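Local coordinates for protein dehydrogenase (Chromobacterium violaceum, PDB 3Q2I) that probably oxidises the C-3 hydroxyl of UDP-linked N-acetylglucosaminuronic acid with NAD+, a step toward a diacetamido mannuronic acid sugar, at residues P107-V119 against G325-A337. Residues are numbered along the deposited sequence; the frame is centred on the assembly and turned at random.
Sequences PMATRWEDGLEMV and GREGLKSLELLIA
W112 is a knob in a hole formed by L329, L332, E333 and I336. The CZ3-CH2 end of its ring lies against E333 CA and CB, with CH2 3.4 Å from E333 CB. L329 O comes to the ring edge, and L332 CG meets it in plane. E333 CG sits over one face in a CH-pi contact. L116 CG covers the opposite face near its rim. CG of W112 is trans to the backbone N (chi1 -178°), which swings the indole onto the facing helix. L329 returns the packing as a knob among W112, G115, L116 and V119. Its CD1 meets V119 CG2 tip to tip at 3.8 Å. V119 CG1 lies 3.5 Å above the R326 guanidinium plane, toward its rim. The bend of M108 at chi3 (-66°) turns CE to G325 O, while SD lies 3.4 Å from G328 C. G115 lets L332 CD2 in close, G328 makes room for M108 SD, and G325 for V119 CG2.

W112 NE1 and E333 OE1 are hydrogen-bonded to D353 and the amide of L352, which would help hold both. R326 pairs with D123 and with E182 of a third subunit. P107 touches the bound NADH. Segments 112-119 and 325-337 run nearly antiparallel, at 170°, joining the Rossmann and C-terminal domains. Helix 112-125 connects strands 101-104 and 129-131 of the parallel sheet and packs on helix 88-97; helix 193-203 packs on 325-344.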
loop_
_atom_site.group_PDB
_atom_site.type_symbol
_atom_site.label_atom_id
_atom_site.label_comp_id
_atom_site.label_asym_id
_atom_site.label_seq_id
_atom_site.Cartn_x
_atom_site.Cartn_y
_atom_site.Cartn_z
ATOM N N PRO A 107 -6.489 9.217 -31.538
ATOM C CA PRO A 107 -6.028 7.911 -31.054
ATOM C C PRO A 107 -7.127 6.888 -31.313
ATOM O O PRO A 107 -8.287 7.248 -31.511
ATOM C CB PRO A 107 -5.919 8.141 -29.539
ATOM C CG PRO A 107 -7.034 9.145 -29.231
ATOM C CD PRO A 107 -7.112 10.063 -30.502
ATOM N N MET A 108 -6.757 5.612 -31.332
ATOM C CA MET A 108 -7.718 4.587 -31.675
ATOM C C MET A 108 -8.866 4.461 -30.682
ATOM O O MET A 108 -9.973 4.089 -31.035
ATOM C CB MET A 108 -7.077 3.229 -31.946
ATOM C CG MET A 108 -6.467 2.654 -30.651
ATOM S SD MET A 108 -5.287 1.283 -30.931
ATOM C CE MET A 108 -6.376 0.035 -31.583
ATOM N N ALA A 109 -8.576 4.760 -29.406
ATOM C CA ALA A 109 -9.595 4.714 -28.361
ATOM C C ALA A 109 -9.186 5.682 -27.266
ATOM O O ALA A 109 -8.060 6.192 -27.299
ATOM C CB ALA A 109 -9.738 3.272 -27.749
ATOM N N THR A 110 -10.094 5.905 -26.313
ATOM C CA THR A 110 -9.778 6.784 -25.167
ATOM C C THR A 110 -9.679 5.956 -23.877
ATOM O O THR A 110 -9.372 6.512 -22.821
ATOM C CB THR A 110 -10.815 7.869 -24.966
ATOM O OG1 THR A 110 -12.127 7.301 -24.799
ATOM C CG2 THR A 110 -10.850 8.865 -26.164
ATOM N N ARG A 111 -10.047 4.692 -23.971
ATOM C CA ARG A 111 -10.084 3.748 -22.818
ATOM C C ARG A 111 -9.485 2.435 -23.246
ATOM O O ARG A 111 -9.629 1.991 -24.411
ATOM C CB ARG A 111 -11.517 3.506 -22.306
ATOM C CG ARG A 111 -12.042 4.737 -21.630
ATOM C CD ARG A 111 -13.533 4.933 -21.817
ATOM N NE ARG A 111 -14.004 6.048 -20.992
ATOM C CZ ARG A 111 -15.287 6.248 -20.760
ATOM N NH1 ARG A 111 -16.186 5.459 -21.323
ATOM N NH2 ARG A 111 -15.677 7.271 -20.015
ATOM N N TRP A 112 -8.755 1.805 -22.325
ATOM C CA TRP A 112 -7.984 0.640 -22.696
ATOM C C TRP A 112 -8.840 -0.534 -23.217
ATOM O O TRP A 112 -8.548 -1.084 -24.296
ATOM C CB TRP A 112 -7.156 0.216 -21.479
ATOM C CG TRP A 112 -6.268 -0.961 -21.742
ATOM C CD1 TRP A 112 -6.253 -2.140 -21.019
ATOM C CD2 TRP A 112 -5.258 -1.090 -22.743
ATOM N NE1 TRP A 112 -5.298 -2.978 -21.531
ATOM C CE2 TRP A 112 -4.652 -2.355 -22.563
ATOM C CE3 TRP A 112 -4.792 -0.250 -23.763
ATOM C CZ2 TRP A 112 -3.603 -2.802 -23.392
ATOM C CZ3 TRP A 112 -3.751 -0.696 -24.597
ATOM C CH2 TRP A 112 -3.185 -1.982 -24.404
ATOM N N GLU A 113 -9.861 -0.909 -22.470
ATOM C CA GLU A 113 -10.633 -2.091 -22.913
ATOM C C GLU A 113 -11.296 -1.801 -24.267
ATOM O O GLU A 113 -11.444 -2.757 -25.051
ATOM C CB GLU A 113 -11.695 -2.480 -21.877
ATOM C CG GLU A 113 -11.063 -3.064 -20.613
ATOM C CD GLU A 113 -10.544 -4.476 -20.772
ATOM O OE1 GLU A 113 -10.947 -5.179 -21.741
ATOM O OE2 GLU A 113 -9.747 -4.886 -19.886
ATOM N N ASP A 114 -11.638 -0.545 -24.543
ATOM C CA ASP A 114 -12.258 -0.222 -25.867
ATOM C C ASP A 114 -11.223 -0.488 -26.990
ATOM O O ASP A 114 -11.530 -1.054 -28.063
ATOM C CB ASP A 114 -12.646 1.247 -25.867
ATOM C CG ASP A 114 -13.864 1.534 -25.009
ATOM O OD1 ASP A 114 -14.360 0.605 -24.343
ATOM O OD2 ASP A 114 -14.342 2.683 -25.034
ATOM N N GLY A 115 -9.967 -0.124 -26.786
ATOM C CA GLY A 115 -8.926 -0.396 -27.788
ATOM C C GLY A 115 -8.803 -1.894 -28.005
ATOM O O GLY A 115 -8.631 -2.368 -29.125
ATOM N N LEU A 116 -8.688 -2.644 -26.912
ATOM C CA LEU A 116 -8.610 -4.096 -26.995
ATOM C C LEU A 116 -9.770 -4.679 -27.796
ATOM O O LEU A 116 -9.538 -5.562 -28.621
ATOM C CB LEU A 116 -8.523 -4.804 -25.620
ATOM C CG LEU A 116 -7.271 -4.452 -24.811
ATOM C CD1 LEU A 116 -7.410 -5.093 -23.446
ATOM C CD2 LEU A 116 -6.027 -4.920 -25.474
ATOM N N GLU A 117 -10.981 -4.201 -27.538
ATOM C CA GLU A 117 -12.186 -4.766 -28.142
ATOM C C GLU A 117 -12.183 -4.451 -29.644
ATOM O O GLU A 117 -12.630 -5.291 -30.440
ATOM C CB GLU A 117 -13.449 -4.247 -27.465
ATOM C CG GLU A 117 -13.680 -4.903 -26.101
ATOM C CD GLU A 117 -13.696 -6.448 -26.122
ATOM O OE1 GLU A 117 -14.087 -7.081 -27.130
ATOM O OE2 GLU A 117 -13.283 -7.068 -25.116
ATOM N N MET A 118 -11.677 -3.292 -30.060
ATOM C CA MET A 118 -11.692 -3.026 -31.504
ATOM C C MET A 118 -10.701 -3.936 -32.251
ATOM O O MET A 118 -10.967 -4.422 -33.379
ATOM C CB MET A 118 -11.548 -1.524 -31.781
ATOM C CG MET A 118 -10.265 -0.910 -31.358
ATOM S SD MET A 118 -10.423 0.900 -31.223
ATOM C CE MET A 118 -10.515 1.352 -32.992
ATOM N N VAL A 119 -9.556 -4.258 -31.642
ATOM C CA VAL A 119 -8.589 -5.202 -32.187
ATOM C C VAL A 119 -9.180 -6.626 -32.251
ATOM O O VAL A 119 -8.984 -7.343 -33.257
ATOM C CB VAL A 119 -7.236 -5.124 -31.438
ATOM C CG1 VAL A 119 -6.260 -6.242 -31.856
ATOM C CG2 VAL A 119 -6.601 -3.724 -31.678
ATOM N N GLY A 325 -3.944 -1.968 -35.889
ATOM C CA GLY A 325 -4.532 -1.775 -34.558
ATOM C C GLY A 325 -3.612 -2.254 -33.453
ATOM O O GLY A 325 -3.466 -1.569 -32.407
ATOM N N ARG A 326 -2.966 -3.392 -33.644
ATOM C CA ARG A 326 -2.040 -3.894 -32.661
ATOM C C ARG A 326 -0.853 -2.967 -32.441
ATOM O O ARG A 326 -0.355 -2.776 -31.318
ATOM C CB ARG A 326 -1.520 -5.246 -33.101
ATOM C CG ARG A 326 -2.132 -6.342 -32.352
ATOM C CD ARG A 326 -1.471 -7.683 -32.694
ATOM N NE ARG A 326 -2.403 -8.556 -32.037
ATOM C CZ ARG A 326 -3.601 -8.896 -32.492
ATOM N NH1 ARG A 326 -3.994 -8.540 -33.736
ATOM N NH2 ARG A 326 -4.399 -9.603 -31.724
ATOM N N GLU A 327 -0.367 -2.333 -33.497
ATOM C CA GLU A 327 0.694 -1.333 -33.369
ATOM C C GLU A 327 0.147 -0.126 -32.599
ATOM O O GLU A 327 0.808 0.360 -31.666
ATOM C CB GLU A 327 1.229 -0.900 -34.747
ATOM C CG GLU A 327 2.339 0.162 -34.635
ATOM C CD GLU A 327 3.656 -0.372 -34.066
ATOM O OE1 GLU A 327 4.549 0.451 -33.729
ATOM O OE2 GLU A 327 3.820 -1.615 -33.961
ATOM N N GLY A 328 -1.093 0.280 -32.885
ATOM C CA GLY A 328 -1.729 1.408 -32.198
ATOM C C GLY A 328 -1.856 1.123 -30.691
ATOM O O GLY A 328 -1.794 2.053 -29.903
ATOM N N LEU A 329 -2.022 -0.129 -30.302
ATOM C CA LEU A 329 -2.198 -0.424 -28.870
ATOM C C LEU A 329 -0.929 -0.084 -28.111
ATOM O O LEU A 329 -1.026 0.082 -26.858
ATOM C CB LEU A 329 -2.484 -1.909 -28.701
ATOM C CG LEU A 329 -3.868 -2.403 -29.131
ATOM C CD1 LEU A 329 -3.911 -3.929 -28.969
ATOM C CD2 LEU A 329 -4.991 -1.741 -28.353
ATOM N N LYS A 330 0.239 -0.104 -28.763
ATOM C CA LYS A 330 1.487 0.157 -28.007
ATOM C C LYS A 330 1.458 1.554 -27.413
ATOM O O LYS A 330 1.758 1.720 -26.206
ATOM C CB LYS A 330 2.761 -0.060 -28.831
ATOM C CG LYS A 330 2.822 -1.483 -29.355
ATOM C CD LYS A 330 4.025 -1.610 -30.264
ATOM C CE LYS A 330 4.119 -2.965 -30.899
ATOM N NZ LYS A 330 5.309 -2.975 -31.821
ATOM N N SER A 331 1.133 2.582 -28.184
ATOM C CA SER A 331 1.092 3.924 -27.590
ATOM C C SER A 331 -0.156 4.105 -26.751
ATOM O O SER A 331 -0.118 4.866 -25.780
ATOM C CB SER A 331 1.291 5.059 -28.604
ATOM O OG SER A 331 0.147 5.251 -29.395
ATOM N N LEU A 332 -1.284 3.499 -27.110
ATOM C CA LEU A 332 -2.474 3.628 -26.262
ATOM C C LEU A 332 -2.151 3.072 -24.893
ATOM O O LEU A 332 -2.550 3.700 -23.892
ATOM C CB LEU A 332 -3.650 2.843 -26.849
ATOM C CG LEU A 332 -4.942 2.879 -26.039
ATOM C CD1 LEU A 332 -5.492 4.304 -25.956
ATOM C CD2 LEU A 332 -5.994 1.975 -26.623
ATOM N N GLU A 333 -1.459 1.938 -24.830
ATOM C CA GLU A 333 -1.208 1.330 -23.491
ATOM C C GLU A 333 -0.337 2.289 -22.674
ATOM O O GLU A 333 -0.562 2.453 -21.445
ATOM C CB GLU A 333 -0.481 -0.005 -23.739
ATOM C CG GLU A 333 -0.281 -0.726 -22.407
ATOM C CD GLU A 333 0.572 -1.972 -22.570
ATOM O OE1 GLU A 333 0.230 -2.981 -21.941
ATOM O OE2 GLU A 333 1.523 -1.977 -23.394
ATOM N N LEU A 334 0.612 2.987 -23.297
ATOM C CA LEU A 334 1.398 3.997 -22.574
ATOM C C LEU A 334 0.519 5.134 -22.083
ATOM O O LEU A 334 0.689 5.610 -20.970
ATOM C CB LEU A 334 2.536 4.552 -23.436
ATOM C CG LEU A 334 3.746 3.657 -23.539
ATOM C CD1 LEU A 334 4.633 4.257 -24.647
ATOM C CD2 LEU A 334 4.465 3.653 -22.177
ATOM N N LEU A 335 -0.374 5.660 -22.921
ATOM C CA LEU A 335 -1.222 6.765 -22.540
ATOM C C LEU A 335 -2.047 6.346 -21.344
ATOM O O LEU A 335 -2.212 7.121 -20.388
ATOM C CB LEU A 335 -2.157 7.166 -23.702
ATOM C CG LEU A 335 -1.517 7.891 -24.882
ATOM C CD1 LEU A 335 -2.554 7.923 -26.007
ATOM C CD2 LEU A 335 -1.123 9.288 -24.446
ATOM N N ILE A 336 -2.591 5.114 -21.400
ATOM C CA ILE A 336 -3.501 4.660 -20.319
ATOM C C ILE A 336 -2.643 4.445 -19.069
ATOM O O ILE A 336 -3.113 4.870 -17.983
ATOM C CB ILE A 336 -4.251 3.345 -20.702
ATOM C CG1 ILE A 336 -5.167 3.673 -21.901
ATOM C CG2 ILE A 336 -5.016 2.811 -19.501
ATOM C CD1 ILE A 336 -6.284 4.664 -21.605
ATOM N N ALA A 337 -1.399 3.971 -19.198
ATOM C CA ALA A 337 -0.571 3.836 -17.981
ATOM C C ALA A 337 -0.236 5.218 -17.396
ATOM O O ALA A 337 -0.284 5.381 -16.152
ATOM C CB ALA A 337 0.735 3.137 -18.322
#